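Local structure of 6-phospho-alpha-glucosidase (Merdibacter massiliensis, 6VC6) at residues 181-186 with 222-227; 337-342 with 358-363; 343-348 with 368-373. The protein probably hydrolyses 6-phosphorylated alpha-glucosides, using bound NAD and manganese in the manner of family 4 glycoside hydrolases. All blocks are in the same frame, centred on the assembly; numbering follows the deposited sequence.

From the N terminus the chain first builds the parallel strands of the large mixed sheet. Contact 1 then closes a loop in which strands 191-196 and 201-209 lie between its two helical segments, tying helix 172-184 to helix 217-227 at the surface. It stands apart in series, its centre about 25 Å from that of contact 2. Contacts 2 and 3 cross instead, their segments alternating along the chain: 337-342 pairs with 358-363, and 343-348 then meets 368-373. They share the last three strands of the mixed sheet, where E362 O and R369 N probably hydrogen-bond at 2.7 Å and the methyl of A347 packs on L359, illustrating how successive strands and the turn joining them interlock.

Contact 1: residues 181-186 with 222-227; sequences SRLLNV and KIIKEK
L183, L184, I223, I224 and K227 meet without an aromatic ring, carboxylate or guanidinium group among them. No flat side-chain group takes part; the nearest polar approach is L183 O to K227 NZ, 3.6 Å, with no hydrogen bond between them. The contact is otherwise built from methyl branches, and L183 carries most of it by splitting its two methyls between neighbouring residues of the other helix. Its CD1 presses on I224 CG1 at 3.5 Å, tighter than usual van der Waals contact, the two side chains crossing nearly at right angles. Its CD2 slides past I223 in the opposite sense, meeting CG2 at 3.6 Å. L183 makes this fork with chi1 at -101°, well away from a staggered value. K227 completes the grip: its chain leaves with CG anti to the backbone N (chi1 174°), bends in its outer half and brings NZ to 3.7 Å from L183 CD2. Here helix 172-184, which follows strand 166-169 of the mixed sheet, is ending. N185 has positive phi and V186 N bonds back to S181 O at 3.0 Å, so L183 and L184 occupy the last turn of their helix. L184 adds a looser touch, its CD1 4.1 Å from I223 CD1. I220, about one turn earlier on helix 217-227, also touches both leucines, and F229 packs on L183 and I224. Nearby, R182 forms a salt bridge with E235 and donates to the carbonyl of Q232.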
loop_
_atom_site.group_PDB
_atom_site.type_symbol
_atom_site.label_atom_id
_atom_site.label_comp_id
_atom_site.label_asym_id
_atom_site.label_seq_id
_atom_site.Cartn_x
_atom_site.Cartn_y
_atom_site.Cartn_z
ATOM N N SER A 181 0.845 -11.186 17.023
ATOM C CA SER A 181 1.021 -12.622 17.206
ATOM C C SER A 181 2.374 -12.947 17.826
ATOM O O SER A 181 2.482 -13.886 18.622
ATOM C CB SER A 181 0.862 -13.344 15.869
ATOM O OG SER A 181 1.993 -13.145 15.040
ATOM N N ARG A 182 3.414 -12.187 17.473
ATOM C CA ARG A 182 4.709 -12.366 18.119
ATOM C C ARG A 182 4.664 -11.899 19.568
ATOM O O ARG A 182 5.283 -12.512 20.446
ATOM C CB ARG A 182 5.788 -11.614 17.339
ATOM C CG ARG A 182 7.160 -11.624 17.992
ATOM C CD ARG A 182 8.237 -11.229 16.998
ATOM N NE ARG A 182 9.515 -10.961 17.649
ATOM C CZ ARG A 182 10.681 -10.907 17.011
ATOM N NH1 ARG A 182 10.730 -11.104 15.701
ATOM N NH2 ARG A 182 11.796 -10.658 17.683
ATOM N N LEU A 183 3.937 -10.810 19.832
ATOM C CA LEU A 183 3.723 -10.348 21.199
ATOM C C LEU A 183 3.130 -11.450 22.067
ATOM O O LEU A 183 3.578 -11.684 23.195
ATOM C CB LEU A 183 2.788 -9.139 21.192
ATOM C CG LEU A 183 3.306 -7.711 21.326
ATOM C CD1 LEU A 183 2.155 -6.839 21.778
ATOM C CD2 LEU A 183 4.466 -7.626 22.300
ATOM N N LEU A 184 2.116 -12.138 21.548
ATOM C CA LEU A 184 1.312 -13.071 22.322
ATOM C C LEU A 184 1.735 -14.522 22.141
ATOM O O LEU A 184 1.173 -15.401 22.801
ATOM C CB LEU A 184 -0.168 -12.919 21.945
ATOM C CG LEU A 184 -1.033 -11.858 22.639
ATOM C CD1 LEU A 184 -0.269 -10.570 22.917
ATOM C CD2 LEU A 184 -2.271 -11.569 21.802
ATOM N N ASN A 185 2.708 -14.790 21.267
ATOM C CA ASN A 185 3.155 -16.153 20.962
ATOM C C ASN A 185 1.992 -17.013 20.467
ATOM O O ASN A 185 1.746 -18.117 20.957
ATOM C CB ASN A 185 3.843 -16.794 22.170
ATOM C CG ASN A 185 4.673 -18.006 21.792
ATOM O OD1 ASN A 185 5.165 -18.110 20.668
ATOM N ND2 ASN A 185 4.828 -18.933 22.730
ATOM N N VAL A 186 1.266 -16.488 19.481
ATOM C CA VAL A 186 0.154 -17.187 18.853
ATOM C C VAL A 186 0.324 -17.100 17.343
ATOM O O VAL A 186 1.162 -16.358 16.829
ATOM C CB VAL A 186 -1.216 -16.615 19.275
ATOM C CG1 VAL A 186 -1.449 -16.822 20.763
ATOM C CG2 VAL A 186 -1.312 -15.139 18.911
ATOM N N LYS A 222 -1.002 -4.523 27.803
ATOM C CA LYS A 222 -0.224 -4.804 29.004
ATOM C C LYS A 222 1.205 -5.202 28.654
ATOM O O LYS A 222 2.163 -4.699 29.251
ATOM C CB LYS A 222 -0.904 -5.898 29.827
ATOM C CG LYS A 222 -0.259 -6.135 31.183
ATOM C CD LYS A 222 0.077 -7.602 31.391
ATOM C CE LYS A 222 -1.174 -8.426 31.644
ATOM N NZ LYS A 222 -0.856 -9.731 32.287
ATOM N N ILE A 223 1.367 -6.107 27.685
ATOM C CA ILE A 223 2.705 -6.540 27.300
ATOM C C ILE A 223 3.453 -5.419 26.586
ATOM O O ILE A 223 4.676 -5.291 26.727
ATOM C CB ILE A 223 2.624 -7.818 26.441
ATOM C CG1 ILE A 223 2.147 -8.997 27.291
ATOM C CG2 ILE A 223 3.972 -8.153 25.828
ATOM C CD1 ILE A 223 0.897 -9.657 26.775
ATOM N N ILE A 224 2.740 -4.579 25.831
ATOM C CA ILE A 224 3.384 -3.457 25.150
ATOM C C ILE A 224 3.980 -2.487 26.163
ATOM O O ILE A 224 5.089 -1.972 25.976
ATOM C CB ILE A 224 2.384 -2.754 24.212
ATOM C CG1 ILE A 224 2.159 -3.587 22.953
ATOM C CG2 ILE A 224 2.879 -1.365 23.835
ATOM C CD1 ILE A 224 1.226 -2.949 21.950
ATOM N N LYS A 225 3.258 -2.232 27.258
ATOM C CA LYS A 225 3.743 -1.288 28.260
ATOM C C LYS A 225 5.009 -1.787 28.946
ATOM O O LYS A 225 5.866 -0.982 29.325
ATOM C CB LYS A 225 2.649 -1.018 29.295
ATOM C CG LYS A 225 2.987 0.083 30.289
ATOM C CD LYS A 225 2.106 0.003 31.525
ATOM C CE LYS A 225 2.044 1.337 32.250
ATOM N NZ LYS A 225 0.910 1.395 33.214
ATOM N N GLU A 226 5.154 -3.103 29.104
ATOM C CA GLU A 226 6.279 -3.663 29.842
ATOM C C GLU A 226 7.414 -4.153 28.953
ATOM O O GLU A 226 8.572 -4.123 29.381
ATOM C CB GLU A 226 5.808 -4.819 30.734
ATOM C CG GLU A 226 5.106 -5.947 29.995
ATOM C CD GLU A 226 4.420 -6.921 30.936
ATOM O OE1 GLU A 226 4.214 -6.564 32.115
ATOM O OE2 GLU A 226 4.086 -8.042 30.497
ATOM N N LYS A 227 7.121 -4.599 27.730
ATOM C CA LYS A 227 8.152 -5.126 26.848
ATOM C C LYS A 227 8.356 -4.309 25.580
ATOM O O LYS A 227 9.482 -4.265 25.071
ATOM C CB LYS A 227 7.828 -6.583 26.466
ATOM C CG LYS A 227 8.758 -7.210 25.436
ATOM C CD LYS A 227 8.478 -8.694 25.262
ATOM C CE LYS A 227 7.658 -8.961 24.011
ATOM N NZ LYS A 227 6.579 -9.958 24.256
#

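Contact 2: residues 337-342 with 358-363; sequences RFIVIV and ELVCEL
E358 lies across I339, V340 and I341 on the antiparallel ladder that joins strands 336-343 and 356-364, neighbours in the mixed sheet whose parallel part forms the NAD-binding half of this family 4 enzyme. A chi1 of -162° sets CG opposite the backbone N, and the chain runs out extended over the adjacent strand. CB passes near V340 O; CG rests 3.7 Å from I339 CG2, the two side chains crossing roughly at right angles. At the tip the carboxylate oxygens part: OE1 bonds to the hydroxyl of Y195, whereas OE2 lies beside I341 CG1 and takes a water proton. The side chain lies about 6 Å from the bound manganese. V360 continues this face, its CG2 3.6 Å from I339 CG1. Between the two strands F338 pairs with C361 and V340 with L359 through four backbone bonds, the shortest being C361 N to F338 O at 2.7 Å. On the opposite face C361 SG packs 3.8 Å from V340 CG2, and L363 CD1 approaches F338 CD2 at 3.7 Å; F338 and L363 both touch helix 318-331. The water at E358 OE2 (2.9 Å) gives its other proton to I339 O, 2.7 Å away, thus bridging carboxylate and strand.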
loop_
_atom_site.group_PDB
_atom_site.type_symbol
_atom_site.label_atom_id
_atom_site.label_comp_id
_atom_site.label_asym_id
_atom_site.label_seq_id
_atom_site.Cartn_x
_atom_site.Cartn_y
_atom_site.Cartn_z
ATOM N N ARG A 337 -11.967 -13.241 5.663
ATOM C CA ARG A 337 -11.915 -11.867 6.144
ATOM C C ARG A 337 -10.558 -11.237 5.857
ATOM O O ARG A 337 -9.515 -11.798 6.208
ATOM C CB ARG A 337 -12.218 -11.810 7.641
ATOM C CG ARG A 337 -13.692 -11.982 7.977
ATOM C CD ARG A 337 -13.929 -11.897 9.474
ATOM N NE ARG A 337 -13.289 -12.997 10.189
ATOM C CZ ARG A 337 -13.842 -14.191 10.373
ATOM N NH1 ARG A 337 -13.185 -15.133 11.036
ATOM N NH2 ARG A 337 -15.053 -14.445 9.894
ATOM N N PHE A 338 -10.583 -10.071 5.215
ATOM C CA PHE A 338 -9.404 -9.246 5.004
ATOM C C PHE A 338 -9.738 -7.806 5.366
ATOM O O PHE A 338 -10.906 -7.411 5.415
ATOM C CB PHE A 338 -8.908 -9.299 3.550
ATOM C CG PHE A 338 -8.365 -10.635 3.136
ATOM C CD1 PHE A 338 -7.068 -11.001 3.452
ATOM C CD2 PHE A 338 -9.148 -11.517 2.410
ATOM C CE1 PHE A 338 -6.564 -12.229 3.062
ATOM C CE2 PHE A 338 -8.651 -12.746 2.018
ATOM C CZ PHE A 338 -7.358 -13.102 2.344
ATOM N N ILE A 339 -8.696 -7.021 5.615
ATOM C CA ILE A 339 -8.827 -5.583 5.814
ATOM C C ILE A 339 -8.415 -4.911 4.511
ATOM O O ILE A 339 -7.225 -4.847 4.184
ATOM C CB ILE A 339 -7.981 -5.091 6.996
ATOM C CG1 ILE A 339 -8.488 -5.707 8.302
ATOM C CG2 ILE A 339 -8.016 -3.572 7.077
ATOM C CD1 ILE A 339 -7.761 -5.221 9.535
ATOM N N VAL A 340 -9.399 -4.420 3.757
ATOM C CA VAL A 340 -9.170 -3.847 2.438
ATOM C C VAL A 340 -9.838 -2.479 2.367
ATOM O O VAL A 340 -10.537 -2.050 3.285
ATOM C CB VAL A 340 -9.686 -4.760 1.306
ATOM C CG1 VAL A 340 -9.000 -6.117 1.361
ATOM C CG2 VAL A 340 -11.196 -4.916 1.398
ATOM N N ILE A 341 -9.611 -1.796 1.247
ATOM C CA ILE A 341 -10.112 -0.446 1.018
ATOM C C ILE A 341 -11.388 -0.532 0.193
ATOM O O ILE A 341 -11.396 -1.134 -0.889
ATOM C CB ILE A 341 -9.056 0.426 0.318
ATOM C CG1 ILE A 341 -7.821 0.576 1.208
ATOM C CG2 ILE A 341 -9.634 1.785 -0.041
ATOM C CD1 ILE A 341 -6.628 1.178 0.504
ATOM N N VAL A 342 -12.468 0.069 0.698
ATOM C CA VAL A 342 -13.778 -0.011 0.065
ATOM C C VAL A 342 -14.487 1.332 0.177
ATOM O O VAL A 342 -14.160 2.169 1.021
ATOM C CB VAL A 342 -14.663 -1.114 0.689
ATOM C CG1 VAL A 342 -14.125 -2.491 0.351
ATOM C CG2 VAL A 342 -14.758 -0.928 2.196
ATOM N N GLU A 358 -11.066 1.951 5.005
ATOM C CA GLU A 358 -10.381 0.680 5.209
ATOM C C GLU A 358 -11.089 -0.082 6.320
ATOM O O GLU A 358 -11.160 0.400 7.457
ATOM C CB GLU A 358 -8.910 0.912 5.563
ATOM C CG GLU A 358 -8.015 -0.297 5.388
ATOM C CD GLU A 358 -6.544 0.053 5.505
ATOM O OE1 GLU A 358 -6.144 0.606 6.551
ATOM O OE2 GLU A 358 -5.789 -0.220 4.549
ATOM N N LEU A 359 -11.611 -1.265 5.997
ATOM C CA LEU A 359 -12.430 -2.018 6.938
ATOM C C LEU A 359 -12.225 -3.513 6.731
ATOM O O LEU A 359 -11.684 -3.957 5.716
ATOM C CB LEU A 359 -13.917 -1.680 6.784
ATOM C CG LEU A 359 -14.358 -0.227 6.946
ATOM C CD1 LEU A 359 -15.721 -0.042 6.322
ATOM C CD2 LEU A 359 -14.374 0.173 8.411
ATOM N N VAL A 360 -12.683 -4.288 7.716
ATOM C CA VAL A 360 -12.723 -5.740 7.585
ATOM C C VAL A 360 -13.854 -6.123 6.641
ATOM O O VAL A 360 -14.977 -5.612 6.752
ATOM C CB VAL A 360 -12.903 -6.399 8.960
ATOM C CG1 VAL A 360 -13.017 -7.912 8.821
ATOM C CG2 VAL A 360 -11.755 -6.029 9.887
ATOM N N CYS A 361 -13.565 -7.023 5.701
ATOM C CA CYS A 361 -14.550 -7.448 4.717
ATOM C C CYS A 361 -14.399 -8.936 4.438
ATOM O O CYS A 361 -13.304 -9.494 4.541
ATOM C CB CYS A 361 -14.405 -6.681 3.392
ATOM S SG CYS A 361 -14.327 -4.882 3.533
ATOM N N GLU A 362 -15.513 -9.571 4.081
ATOM C CA GLU A 362 -15.466 -10.886 3.459
ATOM C C GLU A 362 -15.164 -10.720 1.976
ATOM O O GLU A 362 -15.625 -9.770 1.341
ATOM C CB GLU A 362 -16.789 -11.630 3.643
ATOM C CG GLU A 362 -16.949 -12.338 4.980
ATOM C CD GLU A 362 -18.227 -13.158 5.043
ATOM O OE1 GLU A 362 -18.844 -13.378 3.979
ATOM O OE2 GLU A 362 -18.625 -13.574 6.151
ATOM N N LEU A 363 -14.384 -11.647 1.423
ATOM C CA LEU A 363 -13.891 -11.522 0.055
ATOM C C LEU A 363 -14.242 -12.769 -0.739
ATOM O O LEU A 363 -13.784 -13.868 -0.410
ATOM C CB LEU A 363 -12.378 -11.285 0.040
ATOM C CG LEU A 363 -11.937 -9.949 -0.558
ATOM C CD1 LEU A 363 -10.422 -9.860 -0.612
ATOM C CD2 LEU A 363 -12.541 -9.756 -1.941
HETATM O O HOH W 1 -6.152 -2.664 3.092
#

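Contact 3: residues 343-348 with 368-373; sequences KNEGAI and PRRMAV
R370 and A347 mark the tight part of this contact, where an arginine side chain reaches across to the backbone of a turn. CG of R370 takes the crowded position between backbone N and carbonyl carbon (chi1 71°), and from there the chain runs extended to NE, past the methyl of A347, which sits 3.6 Å from NE at the edge of the guanidinium. NE donates to N344 O at 2.7 Å, with that oxygen tilted out of the guanidinium plane. NH2 bonds to E345 O at 3.0 Å; this acceptor lies in the guanidinium plane, although the donor stands 47° above the plane of the E345 carbonyl. A second bond from NH2 to N344 O is weak. Two successive carbonyls thus fix the rotation of the group. Further along, V373 N donates to A347 O at 2.9 Å, so the loop after strand 367-370 stays pinned where the arginine no longer reaches. N344 is buried, and its ND2 donates to I348 O at 2.9 Å on a lone pair of that carbonyl, and also to Q352 O.

The solvent side is looser. K343 and E345 are exposed, and their charged ends form a long salt bridge, NZ to OE1 at 3.9 Å. Of the E345 side chain, CB comes nearest, 3.6 Å from R370 NH2; the carboxylate does not touch the arginine. Behind these side chains the backbone itself is closed, since N344 O accepts A347 N from the face opposite to R370 NE, completing the turn from N344 to A347; with positive phi at both E345 and G346, it is a type I' beta turn.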
loop_
_atom_site.group_PDB
_atom_site.type_symbol
_atom_site.label_atom_id
_atom_site.label_comp_id
_atom_site.label_asym_id
_atom_site.label_seq_id
_atom_site.Cartn_x
_atom_site.Cartn_y
_atom_site.Cartn_z
ATOM N N LYS A 343 -15.478 1.523 -0.691
ATOM C CA LYS A 343 -16.352 2.683 -0.589
ATOM C C LYS A 343 -17.221 2.569 0.658
ATOM O O LYS A 343 -17.772 1.506 0.956
ATOM C CB LYS A 343 -17.224 2.803 -1.839
ATOM C CG LYS A 343 -18.098 4.046 -1.878
ATOM C CD LYS A 343 -18.598 4.327 -3.288
ATOM C CE LYS A 343 -19.961 3.700 -3.527
ATOM N NZ LYS A 343 -20.051 3.050 -4.865
ATOM N N ASN A 344 -17.340 3.676 1.390
ATOM C CA ASN A 344 -17.999 3.674 2.691
ATOM C C ASN A 344 -19.493 3.386 2.571
ATOM O O ASN A 344 -19.939 2.273 2.870
ATOM C CB ASN A 344 -17.770 5.011 3.397
ATOM C CG ASN A 344 -18.374 5.049 4.785
ATOM O OD1 ASN A 344 -18.423 4.036 5.481
ATOM N ND2 ASN A 344 -18.834 6.225 5.199
ATOM N N GLU A 345 -20.261 4.388 2.145
ATOM C CA GLU A 345 -21.710 4.292 1.963
ATOM C C GLU A 345 -22.391 3.652 3.176
ATOM O O GLU A 345 -23.107 2.655 3.074
ATOM C CB GLU A 345 -22.057 3.533 0.679
ATOM C CG GLU A 345 -23.363 3.993 0.037
ATOM C CD GLU A 345 -23.686 3.255 -1.247
ATOM O OE1 GLU A 345 -22.756 3.004 -2.042
ATOM O OE2 GLU A 345 -24.872 2.929 -1.464
ATOM N N GLY A 346 -22.150 4.250 4.341
ATOM C CA GLY A 346 -22.813 3.868 5.567
ATOM C C GLY A 346 -22.017 2.947 6.469
ATOM O O GLY A 346 -22.363 2.818 7.650
ATOM N N ALA A 347 -20.969 2.303 5.950
ATOM C CA ALA A 347 -20.174 1.399 6.775
ATOM C C ALA A 347 -19.552 2.136 7.955
ATOM O O ALA A 347 -19.507 1.610 9.073
ATOM C CB ALA A 347 -19.103 0.722 5.924
ATOM N N ILE A 348 -19.061 3.348 7.725
ATOM C CA ILE A 348 -18.766 4.298 8.790
ATOM C C ILE A 348 -19.904 5.310 8.781
ATOM O O ILE A 348 -20.007 6.134 7.866
ATOM C CB ILE A 348 -17.399 4.967 8.603
ATOM C CG1 ILE A 348 -16.298 3.907 8.515
ATOM C CG2 ILE A 348 -17.117 5.929 9.749
ATOM C CD1 ILE A 348 -14.893 4.476 8.496
ATOM N N PRO A 368 -15.392 -7.403 -2.255
ATOM C CA PRO A 368 -15.445 -7.287 -0.794
ATOM C C PRO A 368 -16.856 -7.012 -0.299
ATOM O O PRO A 368 -17.629 -6.284 -0.928
ATOM C CB PRO A 368 -14.509 -6.110 -0.498
ATOM C CG PRO A 368 -14.513 -5.307 -1.757
ATOM C CD PRO A 368 -14.654 -6.290 -2.877
ATOM N N ARG A 369 -17.184 -7.611 0.842
ATOM C CA ARG A 369 -18.462 -7.418 1.519
ATOM C C ARG A 369 -18.151 -6.779 2.869
ATOM O O ARG A 369 -17.820 -7.477 3.833
ATOM C CB ARG A 369 -19.203 -8.743 1.672
ATOM C CG ARG A 369 -20.707 -8.670 1.457
ATOM C CD ARG A 369 -21.294 -10.070 1.328
ATOM N NE ARG A 369 -22.678 -10.146 1.787
ATOM C CZ ARG A 369 -23.293 -11.278 2.115
ATOM N NH1 ARG A 369 -24.554 -11.257 2.523
ATOM N NH2 ARG A 369 -22.646 -12.433 2.040
ATOM N N ARG A 370 -18.248 -5.455 2.936
ATOM C CA ARG A 370 -17.820 -4.724 4.119
ATOM C C ARG A 370 -18.812 -4.895 5.262
ATOM O O ARG A 370 -20.014 -5.089 5.056
ATOM C CB ARG A 370 -17.644 -3.238 3.799
ATOM C CG ARG A 370 -18.944 -2.493 3.559
ATOM C CD ARG A 370 -18.722 -1.232 2.740
ATOM N NE ARG A 370 -19.930 -0.413 2.661
ATOM C CZ ARG A 370 -20.959 -0.671 1.860
ATOM N NH1 ARG A 370 -20.934 -1.730 1.062
ATOM N NH2 ARG A 370 -22.016 0.131 1.857
HETATM N N MSE A 371 -18.291 -4.815 6.482
HETATM C CA MSE A 371 -19.105 -4.926 7.684
HETATM C C MSE A 371 -19.265 -3.579 8.367
HETATM O O MSE A 371 -18.315 -2.804 8.470
HETATM C CB MSE A 371 -18.492 -5.931 8.646
HETATM C CG MSE A 371 -19.037 -7.317 8.443
HETATM SE SE MSE A 371 -18.338 -8.588 9.715
HETATM C CE MSE A 371 -17.052 -9.414 8.524
ATOM N N ALA A 372 -20.480 -3.298 8.826
ATOM C CA ALA A 372 -20.775 -2.007 9.427
ATOM C C ALA A 372 -20.016 -1.832 10.736
ATOM O O ALA A 372 -19.909 -2.758 11.544
ATOM C CB ALA A 372 -22.276 -1.862 9.665
ATOM N N VAL A 373 -19.480 -0.631 10.931
ATOM C CA VAL A 373 -18.806 -0.275 12.170
ATOM C C VAL A 373 -19.634 0.690 13.012
ATOM O O VAL A 373 -19.487 0.696 14.246
ATOM C CB VAL A 373 -17.405 0.309 11.881
ATOM C CG1 VAL A 373 -16.738 0.847 13.141
ATOM C CG2 VAL A 373 -16.527 -0.748 11.231
#